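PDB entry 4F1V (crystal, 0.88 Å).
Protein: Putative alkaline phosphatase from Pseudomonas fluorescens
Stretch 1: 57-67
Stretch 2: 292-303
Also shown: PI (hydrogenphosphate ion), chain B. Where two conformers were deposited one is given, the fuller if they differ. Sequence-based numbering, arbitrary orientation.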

# COMPACT_ATOMS: atom_id res chain seq x y z
N VAL A 57 -14.44 9.35 12.47
CA VAL A 57 -13.70 8.71 11.39
C VAL A 57 -14.64 7.70 10.73
O VAL A 57 -15.24 6.87 11.43
CB VAL A 57 -12.45 7.98 11.91
CG1 VAL A 57 -11.77 7.17 10.80
CG2 VAL A 57 -11.49 8.98 12.51
N HIS A 58 -14.76 7.75 9.41
CA HIS A 58 -15.66 6.85 8.70
C HIS A 58 -14.96 5.77 7.91
O HIS A 58 -15.57 4.72 7.64
CB HIS A 58 -16.58 7.69 7.79
CG HIS A 58 -17.38 8.69 8.56
ND1 HIS A 58 -16.95 9.96 8.75
CD2 HIS A 58 -18.51 8.52 9.30
CE1 HIS A 58 -17.82 10.57 9.53
NE2 HIS A 58 -18.74 9.72 9.95
N TRP A 59 -13.71 6.00 7.47
CA TRP A 59 -13.00 5.02 6.63
C TRP A 59 -11.50 5.34 6.72
O TRP A 59 -11.10 6.43 7.12
CB TRP A 59 -13.48 5.03 5.20
CG TRP A 59 -13.17 6.18 4.33
CD1 TRP A 59 -13.80 7.40 4.31
CD2 TRP A 59 -12.15 6.27 3.31
NE1 TRP A 59 -13.24 8.23 3.34
CE2 TRP A 59 -12.24 7.54 2.71
CE3 TRP A 59 -11.17 5.37 2.86
CZ2 TRP A 59 -11.39 7.93 1.64
CZ3 TRP A 59 -10.32 5.73 1.81
CH2 TRP A 59 -10.46 7.01 1.19
N ALA A 60 -10.69 4.36 6.28
CA ALA A 60 -9.24 4.56 6.17
C ALA A 60 -8.69 3.92 4.89
O ALA A 60 -9.18 2.91 4.41
CB ALA A 60 -8.51 4.01 7.35
N GLY A 61 -7.62 4.54 4.38
CA GLY A 61 -6.74 3.89 3.42
C GLY A 61 -5.57 3.24 4.16
O GLY A 61 -5.00 3.85 5.05
N SER A 62 -5.19 2.02 3.77
CA SER A 62 -4.06 1.35 4.39
C SER A 62 -3.41 0.39 3.39
O SER A 62 -4.12 -0.38 2.74
CB SER A 62 -4.52 0.55 5.61
OG SER A 62 -3.38 0.02 6.25
N ASP A 63 -2.09 0.39 3.31
CA ASP A 63 -1.33 -0.65 2.63
C ASP A 63 -0.71 -1.65 3.63
O ASP A 63 0.08 -2.52 3.22
CB ASP A 63 -0.32 -0.15 1.54
CG ASP A 63 -0.18 1.39 1.54
OD1 ASP A 63 -0.81 2.07 0.73
OD2 ASP A 63 0.58 1.85 2.43
N SER A 64 -1.10 -1.54 4.89
CA SER A 64 -0.84 -2.52 5.92
C SER A 64 -2.13 -3.30 6.23
O SER A 64 -3.17 -2.69 6.53
CB SER A 64 -0.35 -1.85 7.22
OG SER A 64 -0.33 -2.73 8.30
N LYS A 65 -2.09 -4.62 6.20
CA LYS A 65 -3.27 -5.40 6.58
C LYS A 65 -3.62 -5.19 8.06
O LYS A 65 -2.77 -4.99 8.92
CB LYS A 65 -3.03 -6.88 6.36
CG LYS A 65 -3.10 -7.27 4.85
CD LYS A 65 -3.23 -8.73 4.56
CE LYS A 65 -4.45 -9.48 4.93
NZ LYS A 65 -4.44 -10.84 4.14
N LEU A 66 -4.93 -5.31 8.31
CA LEU A 66 -5.39 -5.43 9.69
C LEU A 66 -4.83 -6.74 10.32
O LEU A 66 -4.97 -7.81 9.74
CB LEU A 66 -6.92 -5.41 9.72
CG LEU A 66 -7.50 -4.04 9.39
CD1 LEU A 66 -8.95 -4.17 9.00
CD2 LEU A 66 -7.42 -3.06 10.59
N SER A 67 -4.21 -6.60 11.50
CA SER A 67 -3.64 -7.75 12.15
C SER A 67 -4.74 -8.57 12.84
O SER A 67 -5.86 -8.13 13.06
CB SER A 67 -2.62 -7.31 13.20
OG SER A 67 -3.34 -6.69 14.26
P PI B . 2.00 4.50 3.87
O1 PI B . 1.36 3.73 5.03
O2 PI B . 2.00 6.01 4.15
O3 PI B . 3.41 3.98 3.59
O4 PI B . 1.12 4.29 2.60
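Stretch 2 (292-303) GFTNLIFSQCYA

Antiparallel strands far apart in sequence are joined by a simple rule: hydrogen-bonded pairs alternate with non-hydrogen-bonded ones, and side chains alternate between the two sheet faces. The residues 292-303 illustrate it. Gly 292 to Ser 299 are extended, part of a strand that begins earlier in the chain, and they run against Ala 60 to Ser 62 with N-to-C directions 163° apart and axes approaching to 4.8 Å.

Two hydrogen-bonded pairs carry the backbone ladder. Ala 60 N donates to Ile 297 O at 2.9 Å, and Ile 297 N returns the bond to Ala 60 O at 2.9 Å; two residues on, Ser 62 N reaches Asn 295 O at 3.0 Å and Asn 295 N reaches Ser 62 O at 2.8 Å. Between them Gly 61 faces Leu 296, their CA atoms 4.8 Å apart, and the Gly 61 CA lies 3.4 Å from Asn 295 O in a CA-H...O contact.

Apolar packing follows the alternation. On one face Ile 297, the residue of its stretch most covered by the other, sets CD1 4.0 Å from Leu 66 CG and 4.1 Å from Ser 62 CB. On the other, Trp 59 lies over one face of the Phe 298 ring, its CB 3.4 Å from the ring centroid and 11° off the normal; the five-membered ring of Trp 59 is nearly parallel to the Phe 298 ring (planes at 7°, centroids 4.6 Å apart) but slid aside, so overlap is slight. Leu 296 CD2 adds a contact of 3.9 Å to Trp 59 CZ3.

Side-chain hydroxyls extend the polar contacts past the ladder. Tyr 302 OH donates to His 58 O at 2.7 Å while accepting from Ser 299 N at 3.0 Å. Thr 294 OG1 donates to Asp 63 OD1 at 2.6 Å, and Asp 63 OD2 lies 2.5 Å from O4 of the hydrogenphosphate ion.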

# COMPACT_ATOMS: atom_id res chain seq x y z
N GLY A 292 2.26 -5.18 -4.68
CA GLY A 292 1.22 -5.62 -3.74
C GLY A 292 -0.01 -4.77 -3.89
O GLY A 292 -0.19 -4.14 -4.95
N PHE A 293 -0.89 -4.77 -2.88
CA PHE A 293 -2.14 -4.02 -2.91
C PHE A 293 -2.15 -2.96 -1.83
O PHE A 293 -1.58 -3.12 -0.74
CB PHE A 293 -3.39 -4.94 -2.73
CG PHE A 293 -3.57 -5.86 -3.92
CD1 PHE A 293 -2.93 -7.10 -3.97
CD2 PHE A 293 -4.32 -5.44 -4.99
CE1 PHE A 293 -3.08 -7.91 -5.10
CE2 PHE A 293 -4.47 -6.25 -6.11
CZ PHE A 293 -3.87 -7.50 -6.16
N THR A 294 -2.85 -1.86 -2.14
CA THR A 294 -3.27 -0.90 -1.09
C THR A 294 -4.79 -0.98 -0.98
O THR A 294 -5.46 -1.26 -1.98
CB THR A 294 -2.75 0.50 -1.39
OG1 THR A 294 -3.11 1.36 -0.31
CG2 THR A 294 -3.25 1.10 -2.69
N ASN A 295 -5.32 -0.76 0.23
CA ASN A 295 -6.65 -1.21 0.63
C ASN A 295 -7.50 -0.09 1.22
O ASN A 295 -7.02 0.96 1.63
CB ASN A 295 -6.53 -2.36 1.66
CG ASN A 295 -5.45 -3.34 1.21
OD1 ASN A 295 -5.49 -3.84 0.07
ND2 ASN A 295 -4.53 -3.61 2.08
N LEU A 296 -8.82 -0.39 1.26
CA LEU A 296 -9.83 0.45 1.97
C LEU A 296 -10.31 -0.31 3.22
O LEU A 296 -10.45 -1.54 3.20
CB LEU A 296 -11.05 0.64 1.09
CG LEU A 296 -10.86 1.19 -0.34
CD1 LEU A 296 -12.19 1.33 -1.07
CD2 LEU A 296 -10.11 2.48 -0.34
N ILE A 297 -10.63 0.45 4.26
CA ILE A 297 -11.28 -0.06 5.45
C ILE A 297 -12.49 0.84 5.73
O ILE A 297 -12.36 2.05 5.88
CB ILE A 297 -10.34 -0.05 6.66
CG1 ILE A 297 -9.08 -0.91 6.38
CG2 ILE A 297 -11.06 -0.56 7.93
CD1 ILE A 297 -7.96 -0.64 7.39
N PHE A 298 -13.69 0.22 5.72
CA PHE A 298 -14.98 0.88 5.93
C PHE A 298 -15.78 0.10 7.00
O PHE A 298 -15.41 -1.00 7.38
CB PHE A 298 -15.79 0.94 4.62
CG PHE A 298 -15.40 2.07 3.68
CD1 PHE A 298 -14.27 2.01 2.88
CD2 PHE A 298 -16.18 3.23 3.65
CE1 PHE A 298 -13.93 3.09 2.04
CE2 PHE A 298 -15.82 4.29 2.84
CZ PHE A 298 -14.73 4.21 2.03
N SER A 299 -16.91 0.69 7.41
CA SER A 299 -17.94 -0.08 8.15
C SER A 299 -18.99 -0.59 7.20
O SER A 299 -19.36 0.08 6.23
CB SER A 299 -18.57 0.87 9.19
OG SER A 299 -19.46 0.11 10.03
N GLN A 300 -19.56 -1.76 7.53
CA GLN A 300 -20.76 -2.20 6.83
C GLN A 300 -21.95 -1.28 7.14
O GLN A 300 -22.84 -1.13 6.33
CB GLN A 300 -21.13 -3.62 7.18
CG GLN A 300 -22.28 -4.18 6.38
CD GLN A 300 -22.68 -5.60 6.75
OE1 GLN A 300 -22.01 -6.30 7.52
NE2 GLN A 300 -23.77 -6.04 6.15
N CYS A 301 -21.97 -0.70 8.36
CA CYS A 301 -23.16 -0.02 8.85
C CYS A 301 -22.77 1.37 9.41
O CYS A 301 -21.75 1.54 10.12
CB CYS A 301 -23.84 -0.81 9.98
SG CYS A 301 -24.19 -2.54 9.61
N TYR A 302 -23.65 2.34 9.14
CA TYR A 302 -23.55 3.69 9.66
C TYR A 302 -24.90 4.06 10.26
O TYR A 302 -25.92 3.83 9.61
CB TYR A 302 -23.13 4.71 8.57
CG TYR A 302 -21.72 4.44 8.07
CD1 TYR A 302 -21.47 3.52 7.05
CD2 TYR A 302 -20.62 5.08 8.64
CE1 TYR A 302 -20.18 3.22 6.63
CE2 TYR A 302 -19.31 4.78 8.25
CZ TYR A 302 -19.09 3.85 7.22
OH TYR A 302 -17.83 3.50 6.80
N ALA A 303 -24.96 4.58 11.48
CA ALA A 303 -26.25 4.91 12.06
C ALA A 303 -27.01 5.86 11.15
O ALA A 303 -28.25 5.80 11.03
CB ALA A 303 -26.10 5.53 13.47
O HOH W 1 -1.50 -4.70 1.48